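Local atomic coordinates of nicotinate-nucleotide pyrophosphorylase (Francisella tularensis subsp. tularensis, PDB entry 3TQV), a protein that probably converts quinolinate and phosphoribosyl diphosphate into nicotinate ribonucleotide, carbon dioxide and diphosphate, a step of NAD(+) biosynthesis. Residues E230-A235 and T262-I267; D209-A214 and V222-F227; E25-D30 and N65-Q70. All coordinates share one frame; numbering follows the deposited sequence.

Interaction 1 of 3, residues E230-A235 and T262-I267; sequences EDIDIA and TGVDFI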
loop_
_atom_site.group_PDB
_atom_site.type_symbol
_atom_site.label_atom_id
_atom_site.label_comp_id
_atom_site.label_asym_id
_atom_site.label_seq_id
_atom_site.Cartn_x
_atom_site.Cartn_y
_atom_site.Cartn_z
ATOM N N GLU B 230 9.345 -23.935 -21.849
ATOM C CA GLU B 230 9.611 -25.343 -22.076
ATOM C C GLU B 230 9.654 -26.191 -20.788
ATOM O O GLU B 230 9.059 -27.264 -20.723
ATOM C CB GLU B 230 10.910 -25.498 -22.853
ATOM C CG GLU B 230 11.350 -26.949 -23.012
ATOM C CD GLU B 230 12.814 -27.163 -22.677
ATOM O OE1 GLU B 230 13.296 -26.524 -21.718
ATOM O OE2 GLU B 230 13.481 -27.959 -23.377
ATOM N N ASP B 231 10.357 -25.720 -19.766
ATOM C CA ASP B 231 10.446 -26.497 -18.536
ATOM C C ASP B 231 9.099 -26.580 -17.836
ATOM O O ASP B 231 8.761 -27.602 -17.241
ATOM C CB ASP B 231 11.499 -25.936 -17.591
ATOM C CG ASP B 231 12.888 -26.353 -17.977
ATOM O OD1 ASP B 231 13.005 -27.325 -18.745
ATOM O OD2 ASP B 231 13.858 -25.720 -17.513
ATOM N N ILE B 232 8.331 -25.499 -17.900
ATOM C CA ILE B 232 6.986 -25.542 -17.362
ATOM C C ILE B 232 6.237 -26.659 -18.094
ATOM O O ILE B 232 5.524 -27.455 -17.472
ATOM C CB ILE B 232 6.243 -24.199 -17.512
ATOM C CG1 ILE B 232 6.971 -23.093 -16.750
ATOM C CG2 ILE B 232 4.836 -24.324 -16.970
ATOM C CD1 ILE B 232 6.442 -21.707 -17.008
ATOM N N ASP B 233 6.413 -26.732 -19.412
ATOM C CA ASP B 233 5.761 -27.781 -20.180
ATOM C C ASP B 233 6.154 -29.151 -19.665
ATOM O O ASP B 233 5.290 -29.967 -19.356
ATOM C CB ASP B 233 6.071 -27.651 -21.668
ATOM C CG ASP B 233 5.344 -26.486 -22.305
ATOM O OD1 ASP B 233 4.164 -26.252 -21.921
ATOM O OD2 ASP B 233 5.960 -25.810 -23.167
ATOM N N ILE B 234 7.457 -29.398 -19.560
ATOM C CA ILE B 234 7.947 -30.651 -18.999
ATOM C C ILE B 234 7.271 -30.966 -17.673
ATOM O O ILE B 234 6.803 -32.083 -17.457
ATOM C CB ILE B 234 9.437 -30.574 -18.673
ATOM C CG1 ILE B 234 10.241 -30.053 -19.870
ATOM C CG2 ILE B 234 9.921 -31.930 -18.179
ATOM C CD1 ILE B 234 10.338 -31.008 -21.042
ATOM N N ALA B 235 7.261 -29.968 -16.787
ATOM C CA ALA B 235 6.766 -30.105 -15.419
ATOM C C ALA B 235 5.330 -30.578 -15.401
ATOM O O ALA B 235 4.993 -31.555 -14.724
ATOM C CB ALA B 235 6.898 -28.772 -14.656
ATOM N N THR B 262 0.246 -22.952 -20.772
ATOM C CA THR B 262 0.948 -24.198 -20.496
ATOM C C THR B 262 0.017 -25.137 -19.766
ATOM O O THR B 262 0.177 -26.358 -19.832
ATOM C CB THR B 262 2.183 -23.972 -19.603
ATOM O OG1 THR B 262 1.757 -23.696 -18.269
ATOM C CG2 THR B 262 3.014 -22.819 -20.111
ATOM N N GLY B 263 -0.946 -24.558 -19.051
ATOM C CA GLY B 263 -1.944 -25.326 -18.336
ATOM C C GLY B 263 -1.552 -25.728 -16.925
ATOM O O GLY B 263 -2.160 -26.637 -16.342
ATOM N N VAL B 264 -0.537 -25.081 -16.362
ATOM C CA VAL B 264 -0.272 -25.313 -14.955
ATOM C C VAL B 264 -1.499 -24.867 -14.193
ATOM O O VAL B 264 -2.171 -23.904 -14.600
ATOM C CB VAL B 264 0.889 -24.495 -14.435
ATOM C CG1 VAL B 264 2.210 -25.186 -14.755
ATOM C CG2 VAL B 264 0.792 -23.041 -14.985
ATOM N N ASP B 265 -1.769 -25.557 -13.084
ATOM C CA ASP B 265 -2.966 -25.339 -12.296
ATOM C C ASP B 265 -3.043 -23.904 -11.789
ATOM O O ASP B 265 -4.087 -23.251 -11.872
ATOM C CB ASP B 265 -2.971 -26.290 -11.094
ATOM C CG ASP B 265 -2.615 -27.726 -11.466
ATOM O OD1 ASP B 265 -3.366 -28.366 -12.241
ATOM O OD2 ASP B 265 -1.599 -28.237 -10.949
ATOM N N PHE B 266 -1.922 -23.430 -11.254
ATOM C CA PHE B 266 -1.883 -22.180 -10.510
ATOM C C PHE B 266 -0.733 -21.270 -10.920
ATOM O O PHE B 266 0.351 -21.737 -11.239
ATOM C CB PHE B 266 -1.729 -22.472 -9.029
ATOM C CG PHE B 266 -2.918 -23.127 -8.402
ATOM C CD1 PHE B 266 -4.134 -22.467 -8.332
ATOM C CD2 PHE B 266 -2.802 -24.385 -7.828
ATOM C CE1 PHE B 266 -5.226 -23.060 -7.719
ATOM C CE2 PHE B 266 -3.886 -24.992 -7.212
ATOM C CZ PHE B 266 -5.108 -24.329 -7.167
ATOM N N ILE B 267 -0.983 -19.967 -10.886
ATOM C CA ILE B 267 0.051 -18.965 -11.112
ATOM C C ILE B 267 0.142 -18.024 -9.908
ATOM O O ILE B 267 -0.813 -17.312 -9.596
ATOM C CB ILE B 267 -0.242 -18.138 -12.374
ATOM C CG1 ILE B 267 -0.211 -19.038 -13.608
ATOM C CG2 ILE B 267 0.752 -16.990 -12.509
ATOM C CD1 ILE B 267 -0.528 -18.321 -14.897
HETATM O O HOH W 1 1.590 -27.674 -21.445
#
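I232, on helix 229-239 of the C-terminal alpha/beta-barrel domain, packs against T262 and V264, in the turn that leads from helix 256-260 into strand 266-268 of the parallel sheet. The two sides of this contact differ in character. On the buried side one methyl does most of the work: I232 CG2 lies 3.5 Å from V264 CG1 and 3.8 Å from T262 CB, and the I232 side chain crosses those of T262 and V264 at about a right angle. Because CG2 stands opposite the backbone N of I232, the branch is carried off the helix into the angle between T262 and V264. V264 also touches L245 and V247 of strand 244-248, which joins this apolar patch to the sheet, while I232 touches F227 in the loop after strand 221-225.

T262 OG1 is 3.4 Å from the same I232 CG2, yet this polar atom is satisfied by its own side of the contact. It accepts a hydrogen bond from V264 N at 3.3 Å, with an N-H...O angle of 159°, which defines an ST turn, and it is also hydrogen-bonded to I259 O in the preceding helix. These two bonds hold OG1 in place, so that I232 CG2 meets both the hydroxyl and CB of T262. Between T262 and V264, G263 has a positive phi of 88°, where a side chain would crowd the carbonyl O before it.

The solvent side is looser. D233 is exposed, and its carboxylate only skirts T262, with OD1 3.8 Å from T262 CB. No direct hydrogen bond links the two segments; one water bridges them, donating to T262 O over a short leg of uncertain length and to D233 OD1 at 3.0 Å.

Interaction 2 of 3, residues D209-A214 and V222-F227; sequences DELNQA and VMLDNF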
loop_
_atom_site.group_PDB
_atom_site.type_symbol
_atom_site.label_atom_id
_atom_site.label_comp_id
_atom_site.label_asym_id
_atom_site.label_seq_id
_atom_site.Cartn_x
_atom_site.Cartn_y
_atom_site.Cartn_z
ATOM N N ASP B 209 14.742 -31.701 -11.725
ATOM C CA ASP B 209 15.214 -32.735 -10.812
ATOM C C ASP B 209 14.695 -32.539 -9.395
ATOM O O ASP B 209 14.289 -33.496 -8.754
ATOM C CB ASP B 209 16.742 -32.832 -10.765
ATOM C CG ASP B 209 17.212 -33.869 -9.758
ATOM O OD1 ASP B 209 17.550 -34.990 -10.183
ATOM O OD2 ASP B 209 17.204 -33.579 -8.545
ATOM N N GLU B 210 14.734 -31.312 -8.895
ATOM C CA GLU B 210 14.147 -31.060 -7.588
ATOM C C GLU B 210 12.650 -31.382 -7.611
ATOM O O GLU B 210 12.086 -31.839 -6.616
ATOM C CB GLU B 210 14.392 -29.618 -7.133
ATOM C CG GLU B 210 15.690 -29.409 -6.357
ATOM C CD GLU B 210 16.058 -27.940 -6.222
ATOM O OE1 GLU B 210 15.481 -27.117 -6.973
ATOM O OE2 GLU B 210 16.919 -27.606 -5.373
ATOM N N LEU B 211 12.010 -31.166 -8.755
ATOM C CA LEU B 211 10.578 -31.415 -8.849
ATOM C C LEU B 211 10.287 -32.896 -8.651
ATOM O O LEU B 211 9.355 -33.272 -7.934
ATOM C CB LEU B 211 10.013 -30.934 -10.190
ATOM C CG LEU B 211 8.555 -31.375 -10.400
ATOM C CD1 LEU B 211 7.656 -30.621 -9.442
ATOM C CD2 LEU B 211 8.105 -31.174 -11.839
ATOM N N ASN B 212 11.095 -33.729 -9.301
ATOM C CA ASN B 212 10.970 -35.170 -9.165
ATOM C C ASN B 212 11.129 -35.599 -7.712
ATOM O O ASN B 212 10.360 -36.411 -7.196
ATOM C CB ASN B 212 11.949 -35.885 -10.101
ATOM C CG ASN B 212 11.566 -35.722 -11.562
ATOM O OD1 ASN B 212 10.397 -35.525 -11.874
ATOM N ND2 ASN B 212 12.543 -35.782 -12.458
ATOM N N GLN B 213 12.115 -35.014 -7.050
ATOM C CA GLN B 213 12.315 -35.245 -5.633
ATOM C C GLN B 213 11.045 -34.959 -4.826
ATOM O O GLN B 213 10.566 -35.798 -4.064
ATOM C CB GLN B 213 13.461 -34.373 -5.117
ATOM C CG GLN B 213 14.839 -34.787 -5.617
ATOM C CD GLN B 213 15.948 -33.987 -4.958
ATOM O OE1 GLN B 213 16.764 -33.371 -5.631
ATOM N NE2 GLN B 213 15.978 -33.996 -3.638
ATOM N N ALA B 214 10.509 -33.761 -4.999
ATOM C CA ALA B 214 9.389 -33.309 -4.194
ATOM C C ALA B 214 8.178 -34.171 -4.493
ATOM O O ALA B 214 7.373 -34.458 -3.604
ATOM C CB ALA B 214 9.107 -31.851 -4.461
ATOM N N VAL B 222 3.761 -27.925 -5.605
ATOM C CA VAL B 222 5.140 -27.602 -5.867
ATOM C C VAL B 222 5.179 -26.255 -6.555
ATOM O O VAL B 222 4.419 -26.013 -7.494
ATOM C CB VAL B 222 5.804 -28.691 -6.738
ATOM C CG1 VAL B 222 7.219 -28.293 -7.104
ATOM C CG2 VAL B 222 5.797 -30.035 -6.000
HETATM N N MSE B 223 6.024 -25.361 -6.057
HETATM C CA MSE B 223 6.176 -24.057 -6.669
HETATM C C MSE B 223 7.340 -24.118 -7.642
HETATM O O MSE B 223 8.425 -24.593 -7.297
HETATM C CB MSE B 223 6.384 -22.988 -5.601
HETATM C CG MSE B 223 6.585 -21.576 -6.128
HETATM SE SE MSE B 223 6.676 -20.276 -4.664
HETATM C CE MSE B 223 8.040 -19.047 -5.353
ATOM N N LEU B 224 7.099 -23.676 -8.873
ATOM C CA LEU B 224 8.152 -23.634 -9.883
ATOM C C LEU B 224 8.791 -22.260 -9.928
ATOM O O LEU B 224 8.193 -21.308 -10.421
ATOM C CB LEU B 224 7.605 -23.980 -11.261
ATOM C CG LEU B 224 6.809 -25.271 -11.322
ATOM C CD1 LEU B 224 6.253 -25.479 -12.739
ATOM C CD2 LEU B 224 7.652 -26.464 -10.837
ATOM N N ASP B 225 10.011 -22.162 -9.417
ATOM C CA ASP B 225 10.714 -20.893 -9.395
ATOM C C ASP B 225 11.442 -20.640 -10.707
ATOM O O ASP B 225 12.414 -21.329 -11.030
ATOM C CB ASP B 225 11.694 -20.850 -8.223
ATOM C CG ASP B 225 12.426 -19.534 -8.126
ATOM O OD1 ASP B 225 12.943 -19.053 -9.163
ATOM O OD2 ASP B 225 12.483 -18.977 -7.011
ATOM N N ASN B 226 10.945 -19.660 -11.456
ATOM C CA ASN B 226 11.592 -19.143 -12.669
ATOM C C ASN B 226 11.884 -20.119 -13.816
ATOM O O ASN B 226 12.869 -19.949 -14.524
ATOM C CB ASN B 226 12.867 -18.393 -12.299
ATOM C CG ASN B 226 12.581 -17.062 -11.633
ATOM O OD1 ASN B 226 13.099 -16.764 -10.551
ATOM N ND2 ASN B 226 11.744 -16.249 -12.281
ATOM N N PHE B 227 11.035 -21.125 -14.002
ATOM C CA PHE B 227 11.205 -22.062 -15.107
ATOM C C PHE B 227 10.957 -21.413 -16.459
ATOM O O PHE B 227 10.140 -20.500 -16.600
ATOM C CB PHE B 227 10.260 -23.251 -14.983
ATOM C CG PHE B 227 10.686 -24.262 -13.973
ATOM C CD1 PHE B 227 11.394 -23.881 -12.845
ATOM C CD2 PHE B 227 10.384 -25.612 -14.155
ATOM C CE1 PHE B 227 11.781 -24.823 -11.918
ATOM C CE2 PHE B 227 10.774 -26.550 -13.236
ATOM C CZ PHE B 227 11.474 -26.158 -12.118
#
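L211 and V222 form the main bump-and-hollow pair between helix 208-216 and strand 221-225. The L211 methyl CD1 rests against the branched end of V222, 3.3 Å from CG1, 3.8 Å from CB and 4.0 Å from CG2, so it meets the whole isopropyl group and not a single methyl. A chi1 of 171° puts CG of L211 opposite its backbone N and sends the branch toward the strand. In the other direction V222 CG2 is the bump: it enters the shallow hollow between L211 and A214, one turn apart on the helix, and comes 4.1 Å from A214 CB. More loosely, L224 CD2 lies 4.4 Å from L211 CD1. L224 CB sits 4.0 Å above the plane of the F227 ring, over its centre. D225, ending the strand, is a predicted substrate-binding residue.

The axes of helix 209-214 and strand 222-225 run antiparallel at 174° and are 9.7 Å apart, as suits the helix and second strand of a beta-alpha-beta unit whose first strand is 200-205. V222 also touches V205 of that strand, L211 and L224 both reach L245 of strand 244-248, and A235 of helix 229-239 packs on L211 and L224.

Interaction 3 of 3, residues E25-D30 and N65-Q70; sequences ESLAED and NEVINQ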
loop_
_atom_site.group_PDB
_atom_site.type_symbol
_atom_site.label_atom_id
_atom_site.label_comp_id
_atom_site.label_asym_id
_atom_site.label_seq_id
_atom_site.Cartn_x
_atom_site.Cartn_y
_atom_site.Cartn_z
ATOM N N GLU B 25 -7.089 3.218 14.352
ATOM C CA GLU B 25 -5.760 3.776 14.121
ATOM C C GLU B 25 -5.697 4.765 12.927
ATOM O O GLU B 25 -4.946 5.739 12.956
ATOM C CB GLU B 25 -4.743 2.643 13.943
ATOM C CG GLU B 25 -4.392 1.916 15.227
ATOM C CD GLU B 25 -3.755 0.548 14.974
ATOM O OE1 GLU B 25 -3.376 0.271 13.812
ATOM O OE2 GLU B 25 -3.648 -0.260 15.932
ATOM N N SER B 26 -6.489 4.503 11.889
ATOM C CA SER B 26 -6.612 5.391 10.722
ATOM C C SER B 26 -7.245 6.725 11.053
ATOM O O SER B 26 -6.895 7.742 10.482
ATOM C CB SER B 26 -7.488 4.737 9.661
ATOM O OG SER B 26 -6.700 4.222 8.614
ATOM N N LEU B 27 -8.226 6.701 11.940
ATOM C CA LEU B 27 -8.978 7.893 12.281
ATOM C C LEU B 27 -8.111 8.773 13.151
ATOM O O LEU B 27 -8.063 9.990 12.983
ATOM C CB LEU B 27 -10.262 7.512 13.033
ATOM C CG LEU B 27 -11.367 6.802 12.254
ATOM C CD1 LEU B 27 -12.532 6.489 13.165
ATOM C CD2 LEU B 27 -11.827 7.663 11.087
ATOM N N ALA B 28 -7.432 8.131 14.091
ATOM C CA ALA B 28 -6.543 8.800 15.016
ATOM C C ALA B 28 -5.437 9.568 14.277
ATOM O O ALA B 28 -5.322 10.789 14.403
ATOM C CB ALA B 28 -5.938 7.771 15.975
ATOM N N GLU B 29 -4.628 8.847 13.508
ATOM C CA GLU B 29 -3.497 9.446 12.824
ATOM C C GLU B 29 -3.940 10.665 12.030
ATOM O O GLU B 29 -3.136 11.563 11.752
ATOM C CB GLU B 29 -2.852 8.427 11.884
ATOM C CG GLU B 29 -3.617 8.187 10.578
ATOM C CD GLU B 29 -2.999 7.096 9.698
ATOM O OE1 GLU B 29 -3.704 6.609 8.800
ATOM O OE2 GLU B 29 -1.818 6.727 9.892
ATOM N N ASP B 30 -5.214 10.706 11.653
ATOM C CA ASP B 30 -5.677 11.782 10.790
ATOM C C ASP B 30 -6.364 12.896 11.591
ATOM O O ASP B 30 -6.230 14.084 11.261
ATOM C CB ASP B 30 -6.596 11.219 9.695
ATOM C CG ASP B 30 -7.000 12.267 8.652
ATOM O OD1 ASP B 30 -6.176 13.126 8.283
ATOM O OD2 ASP B 30 -8.160 12.227 8.198
ATOM N N ASN B 65 -18.113 1.237 6.420
ATOM C CA ASN B 65 -19.116 1.039 7.454
ATOM C C ASN B 65 -18.547 1.271 8.851
ATOM O O ASN B 65 -19.195 1.884 9.708
ATOM C CB ASN B 65 -19.694 -0.379 7.372
ATOM C CG ASN B 65 -20.671 -0.563 6.205
ATOM O OD1 ASN B 65 -21.103 0.401 5.572
ATOM N ND2 ASN B 65 -21.029 -1.813 5.931
ATOM N N GLU B 66 -17.335 0.772 9.083
ATOM C CA GLU B 66 -16.762 0.824 10.412
ATOM C C GLU B 66 -16.309 2.236 10.746
ATOM O O GLU B 66 -16.418 2.669 11.897
ATOM C CB GLU B 66 -15.639 -0.203 10.568
ATOM C CG GLU B 66 -15.000 -0.269 11.960
ATOM C CD GLU B 66 -16.023 -0.346 13.085
ATOM O OE1 GLU B 66 -17.201 -0.690 12.816
ATOM O OE2 GLU B 66 -15.646 -0.061 14.243
ATOM N N VAL B 67 -15.826 2.959 9.736
ATOM C CA VAL B 67 -15.528 4.384 9.886
ATOM C C VAL B 67 -16.775 5.149 10.315
ATOM O O VAL B 67 -16.760 5.845 11.327
ATOM C CB VAL B 67 -14.970 5.006 8.587
ATOM C CG1 VAL B 67 -14.711 6.490 8.773
ATOM C CG2 VAL B 67 -13.704 4.296 8.141
ATOM N N ILE B 68 -17.858 5.033 9.548
ATOM C CA ILE B 68 -19.130 5.652 9.940
ATOM C C ILE B 68 -19.460 5.343 11.399
ATOM O O ILE B 68 -19.642 6.244 12.225
ATOM C CB ILE B 68 -20.312 5.156 9.072
ATOM C CG1 ILE B 68 -20.218 5.739 7.674
ATOM C CG2 ILE B 68 -21.647 5.547 9.685
ATOM C CD1 ILE B 68 -19.393 7.002 7.624
ATOM N N ASN B 69 -19.524 4.048 11.691
ATOM C CA ASN B 69 -19.868 3.527 13.003
ATOM C C ASN B 69 -19.067 4.148 14.137
ATOM O O ASN B 69 -19.619 4.460 15.204
ATOM C CB ASN B 69 -19.652 2.016 13.010
ATOM C CG ASN B 69 -20.175 1.368 14.266
ATOM O OD1 ASN B 69 -19.458 0.634 14.954
ATOM N ND2 ASN B 69 -21.433 1.646 14.582
ATOM N N GLN B 70 -17.766 4.311 13.908
ATOM C CA GLN B 70 -16.875 4.863 14.923
ATOM C C GLN B 70 -16.978 6.383 15.070
ATOM O O GLN B 70 -16.771 6.918 16.156
ATOM C CB GLN B 70 -15.432 4.432 14.673
ATOM C CG GLN B 70 -15.125 3.006 15.114
ATOM C CD GLN B 70 -13.676 2.591 14.830
ATOM O OE1 GLN B 70 -13.396 1.433 14.479
ATOM N NE2 GLN B 70 -12.753 3.534 14.985
#
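L27 holds CG close to its backbone N (chi1 -70°) and continues extended (chi2 179°), which carries its forked end straight off helix 16-31 toward V67 and Q70 of helix 61-71. V67 answers with CG1 opposite its own backbone N (chi1 178°), a setting that brings this methyl to the L27 fork.

The two leucine methyls divide the work. L27 CD2 takes V67, lying 3.9 Å from its CG1, whereas L27 CD1 takes Q70, 3.9 Å from its CB, and the extended glutamine chain crosses the leucine at a slant. V67 and Q70 are one turn apart on their helix, and the L27 fork straddles the two positions. The nearest CA atoms, L27 CA and V67 CA, are 7.8 Å apart, consistent with spacing by side-chain packing.

Helix 61-71 belongs to the N-terminal domain of the quinolinate phosphoribosyltransferase family, and helix 16-31 packs on it, away from the annotated sites. V23, one turn before L27, touches V67 and Q70 as well, and helix 100-130 packs against both partners, through T109 on L27 and I110 on V67. The same stretch of helix 16-31 also faces the second subunit: D30 makes a salt bridge with R142 of that subunit, and E29 bonds to the backbone N of its G147 and R149.

No hydrogen bond links the two segments. The contact rests on apolar packing, while the directional, charged interactions of E29 and D30 are made with the second subunit.

Interactions 1 and 2 belong to one continuous core: their centres are 11 Å apart and they touch directly, I232 CG1 meeting F227 CB at 3.7 Å and A235 CB meeting L211 CD2 at 3.9 Å. Both back the parallel sheet that carries predicted substrate-binding residues. D225 lies in segment 222-227, about 10 Å from I232 between side chains, and the L224 side chain is about 6 Å from that of S248. Interaction 3 is separate, its centre 45 Å and its nearest atoms about 29 Å from each of the others, on the opposite side of the chain's centre. Its D30 may connect it to the site of the second subunit, whose R142 is predicted to bind substrate.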